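Local coordinates for maleate cis-trans isomerase (Pseudomonas putida, PDB 4FQ5), which probably catalyses the cis-trans isomerisation of maleate to fumarate, at residues V72-D81 / Y101-M110. The protein carries 1 engineered substitution. Numbering follows the deposited sequence.
Sequences VTKEELARMD and YACLVAIMSM. With MAE (maleic acid), chain C.
Tyr101, at the end of strand 98-101, reaches Asp81 with its hydroxyl: OH gives a weak hydrogen bond to OD1 of Asp81 at 2.6 Å, with the carboxylate turned 59° from the ring plane. Asp81 OD2 is taken by Tyr114 of helix 114-128. Next comes Cys103, the predicted nucleophile, at the N-cap of helix 104-108; its SG, swung anti to the backbone N (chi1 -175°), reaches the ligand and is covalently joined to C3 of maleic acid at 1.9 Å. Backbone N atoms of Leu104 and Val105 add weak hydrogen bonds to O4 and O3. CG1 of Val105 touches that O3, meets CG1 of Val72 at 3.9 Å and is crossed at about a right angle by Leu77, CD2 at 3.9 Å. Helix 74-81 presses on Ala106 through CE of Met80, 3.3 Å from its CB and unusually tight, while CG of Leu77 lies 3.8 Å from its CA. Ile107 CD1 covers one face of the Tyr101 ring, offset toward the rim. Ser109 meets Leu77 CD2 with OG (3.8 Å) and Lys74 NZ with CB (3.5 Å). Cutting Leu77 back to an alanine is likely to open a gap between Val105, Ala106 and Ser109. Helix 74-81 thus lies across helix 104-108 (-87°), whose N-terminal turn forms part of the maleate pocket at the C-terminal end of a parallel strand, as in the Asp/Glu racemase-type fold.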
ATOM      1  N   VAL A  72     -20.682  -4.052 -27.663  1.00 33.03           N
ATOM      2  CA  VAL A  72     -21.840  -4.168 -26.785  1.00 32.34           C
ATOM      3  C   VAL A  72     -23.117  -4.067 -27.621  1.00 33.86           C
ATOM      4  O   VAL A  72     -23.720  -2.994 -27.738  1.00 32.42           O
ATOM      5  CB  VAL A  72     -21.811  -3.112 -25.653  1.00 31.76           C
ATOM      6  CG1 VAL A  72     -22.883  -3.407 -24.612  1.00 31.89           C
ATOM      7  CG2 VAL A  72     -20.432  -3.071 -24.993  1.00 31.32           C
ATOM      8  N   THR A  73     -23.487  -5.200 -28.218  1.00 34.18           N
ATOM      9  CA  THR A  73     -24.713  -5.347 -29.002  1.00 35.36           C
ATOM     10  C   THR A  73     -25.495  -6.515 -28.415  1.00 36.22           C
ATOM     11  O   THR A  73     -24.916  -7.363 -27.734  1.00 34.13           O
ATOM     12  CB  THR A  73     -24.404  -5.696 -30.469  1.00 36.33           C
ATOM     13  OG1 THR A  73     -23.792  -6.993 -30.531  1.00 36.16           O
ATOM     14  CG2 THR A  73     -23.475  -4.659 -31.104  1.00 36.47           C
ATOM     15  N   LYS A  74     -26.800  -6.571 -28.680  1.00 38.02           N
ATOM     16  CA  LYS A  74     -27.629  -7.674 -28.190  1.00 38.92           C
ATOM     17  C   LYS A  74     -27.058  -9.044 -28.572  1.00 38.49           C
ATOM     18  O   LYS A  74     -27.003  -9.950 -27.737  1.00 37.45           O
ATOM     19  CB  LYS A  74     -29.079  -7.549 -28.687  1.00 42.11           C
ATOM     20  CG  LYS A  74     -29.959  -8.728 -28.280  1.00 43.66           C
ATOM     21  CD  LYS A  74     -30.366  -8.654 -26.813  1.00 45.38           C
ATOM     22  CE  LYS A  74     -30.277 -10.007 -26.118  1.00 46.26           C
ATOM     23  NZ  LYS A  74     -29.000 -10.128 -25.348  1.00 47.51           N
ATOM     24  N   GLU A  75     -26.634  -9.184 -29.827  1.00 39.34           N
ATOM     25  CA  GLU A  75     -26.086 -10.446 -30.333  1.00 40.75           C
ATOM     26  C   GLU A  75     -24.826 -10.867 -29.562  1.00 39.01           C
ATOM     27  O   GLU A  75     -24.688 -12.032 -29.171  1.00 37.31           O
ATOM     28  CB  GLU A  75     -25.793 -10.342 -31.837  1.00 44.68           C
ATOM     29  CG  GLU A  75     -24.906 -11.442 -32.406  1.00 48.43           C
ATOM     30  CD  GLU A  75     -24.105 -10.979 -33.612  1.00 53.13           C
ATOM     31  OE1 GLU A  75     -22.858 -10.955 -33.525  1.00 55.87           O
ATOM     32  OE2 GLU A  75     -24.716 -10.626 -34.644  1.00 56.71           O
ATOM     33  N   GLU A  76     -23.913  -9.923 -29.349  1.00 36.92           N
ATOM     34  CA  GLU A  76     -22.684 -10.234 -28.625  1.00 35.81           C
ATOM     35  C   GLU A  76     -22.953 -10.523 -27.151  1.00 34.28           C
ATOM     36  O   GLU A  76     -22.358 -11.435 -26.587  1.00 33.46           O
ATOM     37  CB  GLU A  76     -21.627  -9.144 -28.808  1.00 35.53           C
ATOM     38  CG  GLU A  76     -20.982  -9.141 -30.190  1.00 37.10           C
ATOM     39  CD  GLU A  76     -19.527  -8.700 -30.175  1.00 37.74           C
ATOM     40  OE1 GLU A  76     -19.080  -8.072 -31.152  1.00 39.35           O
ATOM     41  OE2 GLU A  76     -18.815  -8.984 -29.192  1.00 38.19           O
ATOM     42  N   LEU A  77     -23.870  -9.763 -26.551  1.00 33.90           N
ATOM     43  CA  LEU A  77     -24.300  -9.967 -25.163  1.00 34.28           C
ATOM     44  C   LEU A  77     -24.897 -11.364 -24.935  1.00 34.84           C
ATOM     45  O   LEU A  77     -24.536 -12.051 -23.975  1.00 33.87           O
ATOM     46  CB  LEU A  77     -25.320  -8.894 -24.758  1.00 34.69           C
ATOM     47  CG  LEU A  77     -24.972  -7.608 -23.976  1.00 35.44           C
ATOM     48  CD1 LEU A  77     -23.494  -7.400 -23.685  1.00 34.35           C
ATOM     49  CD2 LEU A  77     -25.576  -6.378 -24.636  1.00 34.18           C
ATOM     50  N   ALA A  78     -25.811 -11.770 -25.817  1.00 33.91           N
ATOM     51  CA  ALA A  78     -26.470 -13.077 -25.719  1.00 35.06           C
ATOM     52  C   ALA A  78     -25.462 -14.221 -25.842  1.00 34.47           C
ATOM     53  O   ALA A  78     -25.489 -15.166 -25.050  1.00 34.66           O
ATOM     54  CB  ALA A  78     -27.575 -13.207 -26.767  1.00 34.76           C
ATOM     55  N   ARG A  79     -24.564 -14.120 -26.818  1.00 35.28           N
ATOM     56  CA  ARG A  79     -23.506 -15.114 -27.012  1.00 35.82           C
ATOM     57  C   ARG A  79     -22.584 -15.186 -25.793  1.00 34.52           C
ATOM     58  O   ARG A  79     -22.263 -16.273 -25.310  1.00 33.72           O
ATOM     59  CB  ARG A  79     -22.681 -14.786 -28.254  1.00 38.18           C
ATOM     60  CG  ARG A  79     -21.843 -15.955 -28.756  1.00 41.64           C
ATOM     61  CD  ARG A  79     -20.429 -15.523 -29.103  1.00 44.26           C
ATOM     62  NE  ARG A  79     -19.702 -15.062 -27.916  1.00 46.30           N
ATOM     63  CZ  ARG A  79     -19.022 -15.850 -27.083  1.00 46.84           C
ATOM     64  NH1 ARG A  79     -18.404 -15.320 -26.036  1.00 45.95           N
ATOM     65  NH2 ARG A  79     -18.958 -17.163 -27.285  1.00 48.17           N
ATOM     66  N   MET A  80     -22.171 -14.017 -25.307  1.00 32.36           N
ATOM     67  CA  MET A  80     -21.290 -13.917 -24.146  1.00 31.69           C
ATOM     68  C   MET A  80     -21.881 -14.604 -22.914  1.00 31.87           C
ATOM     69  O   MET A  80     -21.189 -15.374 -22.232  1.00 30.67           O
ATOM     70  CB  MET A  80     -20.981 -12.451 -23.832  1.00 30.61           C
ATOM     71  CG  MET A  80     -19.912 -12.259 -22.770  1.00 29.26           C
ATOM     72  SD  MET A  80     -19.819 -10.575 -22.132  1.00 27.32           S
ATOM     73  CE  MET A  80     -21.461 -10.335 -21.470  1.00 27.44           C
ATOM     74  N   ASP A  81     -23.154 -14.327 -22.634  1.00 32.48           N
ATOM     75  CA  ASP A  81     -23.829 -14.928 -21.481  1.00 32.89           C
ATOM     76  C   ASP A  81     -23.847 -16.455 -21.555  1.00 32.78           C
ATOM     77  O   ASP A  81     -23.815 -17.119 -20.528  1.00 31.91           O
ATOM     78  CB  ASP A  81     -25.251 -14.394 -21.319  1.00 32.83           C
ATOM     79  CG  ASP A  81     -25.885 -14.832 -20.017  1.00 33.96           C
ATOM     80  OD1 ASP A  81     -25.391 -14.421 -18.941  1.00 33.67           O
ATOM     81  OD2 ASP A  81     -26.880 -15.591 -20.060  1.00 34.82           O
ATOM     82  N   TYR A 101     -20.333 -11.701 -11.466  1.00 28.57           N
ATOM     83  CA  TYR A 101     -20.587 -11.606 -12.901  1.00 28.61           C
ATOM     84  C   TYR A 101     -20.608 -10.117 -13.211  1.00 28.19           C
ATOM     85  O   TYR A 101     -21.506  -9.396 -12.771  1.00 28.48           O
ATOM     86  CB  TYR A 101     -21.931 -12.265 -13.224  1.00 29.11           C
ATOM     87  CG  TYR A 101     -22.336 -12.338 -14.685  1.00 29.43           C
ATOM     88  CD1 TYR A 101     -22.453 -13.569 -15.325  1.00 30.49           C
ATOM     89  CD2 TYR A 101     -22.652 -11.186 -15.414  1.00 30.06           C
ATOM     90  CE1 TYR A 101     -22.852 -13.659 -16.656  1.00 30.85           C
ATOM     91  CE2 TYR A 101     -23.041 -11.261 -16.748  1.00 30.42           C
ATOM     92  CZ  TYR A 101     -23.147 -12.504 -17.363  1.00 30.78           C
ATOM     93  OH  TYR A 101     -23.543 -12.600 -18.681  1.00 31.86           O
ATOM     94  N   ALA A 102     -19.612  -9.664 -13.969  1.00 28.87           N
ATOM     95  CA  ALA A 102     -19.347  -8.231 -14.143  1.00 29.78           C
ATOM     96  C   ALA A 102     -20.323  -7.437 -15.033  1.00 30.56           C
ATOM     97  O   ALA A 102     -20.625  -6.285 -14.732  1.00 31.43           O
ATOM     98  CB  ALA A 102     -17.917  -8.016 -14.611  1.00 29.37           C
ATOM     99  N   CYS A 103     -20.844  -8.007 -16.105  1.00 30.37           N
ATOM    100  CA  CYS A 103     -21.583  -7.189 -17.067  1.00 29.79           C
ATOM    101  C   CYS A 103     -23.083  -7.019 -16.784  1.00 29.34           C
ATOM    102  O   CYS A 103     -23.894  -7.900 -16.978  1.00 29.18           O
ATOM    103  CB  CYS A 103     -21.357  -7.717 -18.475  1.00 30.58           C
ATOM    104  SG  CYS A 103     -22.063  -6.759 -19.813  1.00 31.88           S
ATOM    105  N   LEU A 104     -23.412  -5.825 -16.350  1.00 28.01           N
ATOM    106  CA  LEU A 104     -24.770  -5.412 -15.989  1.00 28.56           C
ATOM    107  C   LEU A 104     -25.766  -5.584 -17.135  1.00 28.35           C
ATOM    108  O   LEU A 104     -26.828  -6.164 -16.950  1.00 27.56           O
ATOM    109  CB  LEU A 104     -24.740  -3.944 -15.533  1.00 28.62           C
ATOM    110  CG  LEU A 104     -25.889  -2.969 -15.203  1.00 29.86           C
ATOM    111  CD1 LEU A 104     -27.058  -2.942 -16.185  1.00 30.26           C
ATOM    112  CD2 LEU A 104     -26.380  -3.081 -13.771  1.00 29.95           C
ATOM    113  N   VAL A 105     -25.417  -5.069 -18.310  1.00 27.95           N
ATOM    114  CA  VAL A 105     -26.346  -5.046 -19.435  1.00 28.59           C
ATOM    115  C   VAL A 105     -26.610  -6.445 -20.025  1.00 29.05           C
ATOM    116  O   VAL A 105     -27.689  -6.710 -20.554  1.00 29.43           O
ATOM    117  CB  VAL A 105     -25.930  -4.010 -20.508  1.00 28.06           C
ATOM    118  CG1 VAL A 105     -24.755  -4.503 -21.349  1.00 27.90           C
ATOM    119  CG2 VAL A 105     -27.120  -3.637 -21.377  1.00 28.78           C
ATOM    120  N   ALA A 106     -25.625  -7.331 -19.915  1.00 29.00           N
ATOM    121  CA  ALA A 106     -25.755  -8.701 -20.406  1.00 29.87           C
ATOM    122  C   ALA A 106     -26.845  -9.435 -19.634  1.00 30.40           C
ATOM    123  O   ALA A 106     -27.645 -10.174 -20.215  1.00 32.14           O
ATOM    124  CB  ALA A 106     -24.431  -9.431 -20.276  1.00 28.81           C
ATOM    125  N   ILE A 107     -26.878  -9.222 -18.324  1.00 29.29           N
ATOM    126  CA  ILE A 107     -27.920  -9.792 -17.484  1.00 29.63           C
ATOM    127  C   ILE A 107     -29.285  -9.166 -17.799  1.00 30.58           C
ATOM    128  O   ILE A 107     -30.247  -9.881 -18.084  1.00 30.78           O
ATOM    129  CB  ILE A 107     -27.580  -9.650 -15.983  1.00 29.23           C
ATOM    130  CG1 ILE A 107     -26.393 -10.550 -15.592  1.00 29.04           C
ATOM    131  CG2 ILE A 107     -28.805  -9.917 -15.118  1.00 29.10           C
ATOM    132  CD1 ILE A 107     -26.540 -12.019 -15.951  1.00 29.96           C
ATOM    133  N   MET A 108     -29.358  -7.840 -17.763  1.00 30.66           N
ATOM    134  CA  MET A 108     -30.626  -7.147 -17.984  1.00 32.65           C
ATOM    135  C   MET A 108     -31.191  -7.378 -19.398  1.00 33.84           C
ATOM    136  O   MET A 108     -32.404  -7.469 -19.567  1.00 36.04           O
ATOM    137  CB  MET A 108     -30.520  -5.653 -17.629  1.00 31.89           C
ATOM    138  CG  MET A 108     -30.235  -5.390 -16.148  1.00 31.73           C
ATOM    139  SD  MET A 108     -30.462  -3.669 -15.642  1.00 31.86           S
ATOM    140  CE  MET A 108     -30.141  -3.747 -13.887  1.00 30.55           C
ATOM    141  N   SER A 109     -30.309  -7.501 -20.391  1.00 34.01           N
ATOM    142  CA  SER A 109     -30.683  -7.812 -21.782  1.00 35.26           C
ATOM    143  C   SER A 109     -31.475  -9.108 -21.961  1.00 35.73           C
ATOM    144  O   SER A 109     -32.136  -9.296 -22.982  1.00 35.61           O
ATOM    145  CB  SER A 109     -29.427  -7.940 -22.647  1.00 35.98           C
ATOM    146  OG  SER A 109     -29.004  -6.680 -23.111  1.00 40.60           O
ATOM    147  N   MET A 110     -31.371 -10.012 -20.990  1.00 35.19           N
ATOM    148  CA  MET A 110     -31.972 -11.337 -21.115  1.00 35.57           C
ATOM    149  C   MET A 110     -33.421 -11.384 -20.646  1.00 34.82           C
ATOM    150  O   MET A 110     -34.052 -12.429 -20.695  1.00 35.13           O
ATOM    151  CB  MET A 110     -31.134 -12.375 -20.364  1.00 36.34           C
ATOM    152  CG  MET A 110     -29.745 -12.601 -20.943  1.00 37.15           C
ATOM    153  SD  MET A 110     -29.769 -13.295 -22.609  1.00 41.50           S
ATOM    154  CE  MET A 110     -30.519 -14.890 -22.292  1.00 40.07           C
TER
HETATM  155  C1  MAE C 301     -18.993  -4.020 -19.830  1.00 36.17           C
HETATM  156  O1  MAE C 301     -17.819  -4.300 -20.121  1.00 33.92           O
HETATM  157  O2  MAE C 301     -19.353  -2.906 -19.421  1.00 35.49           O
HETATM  158  C2  MAE C 301     -20.010  -5.066 -20.014  1.00 35.69           C
HETATM  159  C3  MAE C 301     -21.219  -5.039 -19.484  1.00 35.20           C
HETATM  160  C4  MAE C 301     -21.738  -3.970 -18.601  1.00 35.48           C
HETATM  161  O3  MAE C 301     -22.647  -3.262 -19.023  1.00 35.42           O
HETATM  162  O4  MAE C 301     -21.306  -3.814 -17.454  1.00 35.24           O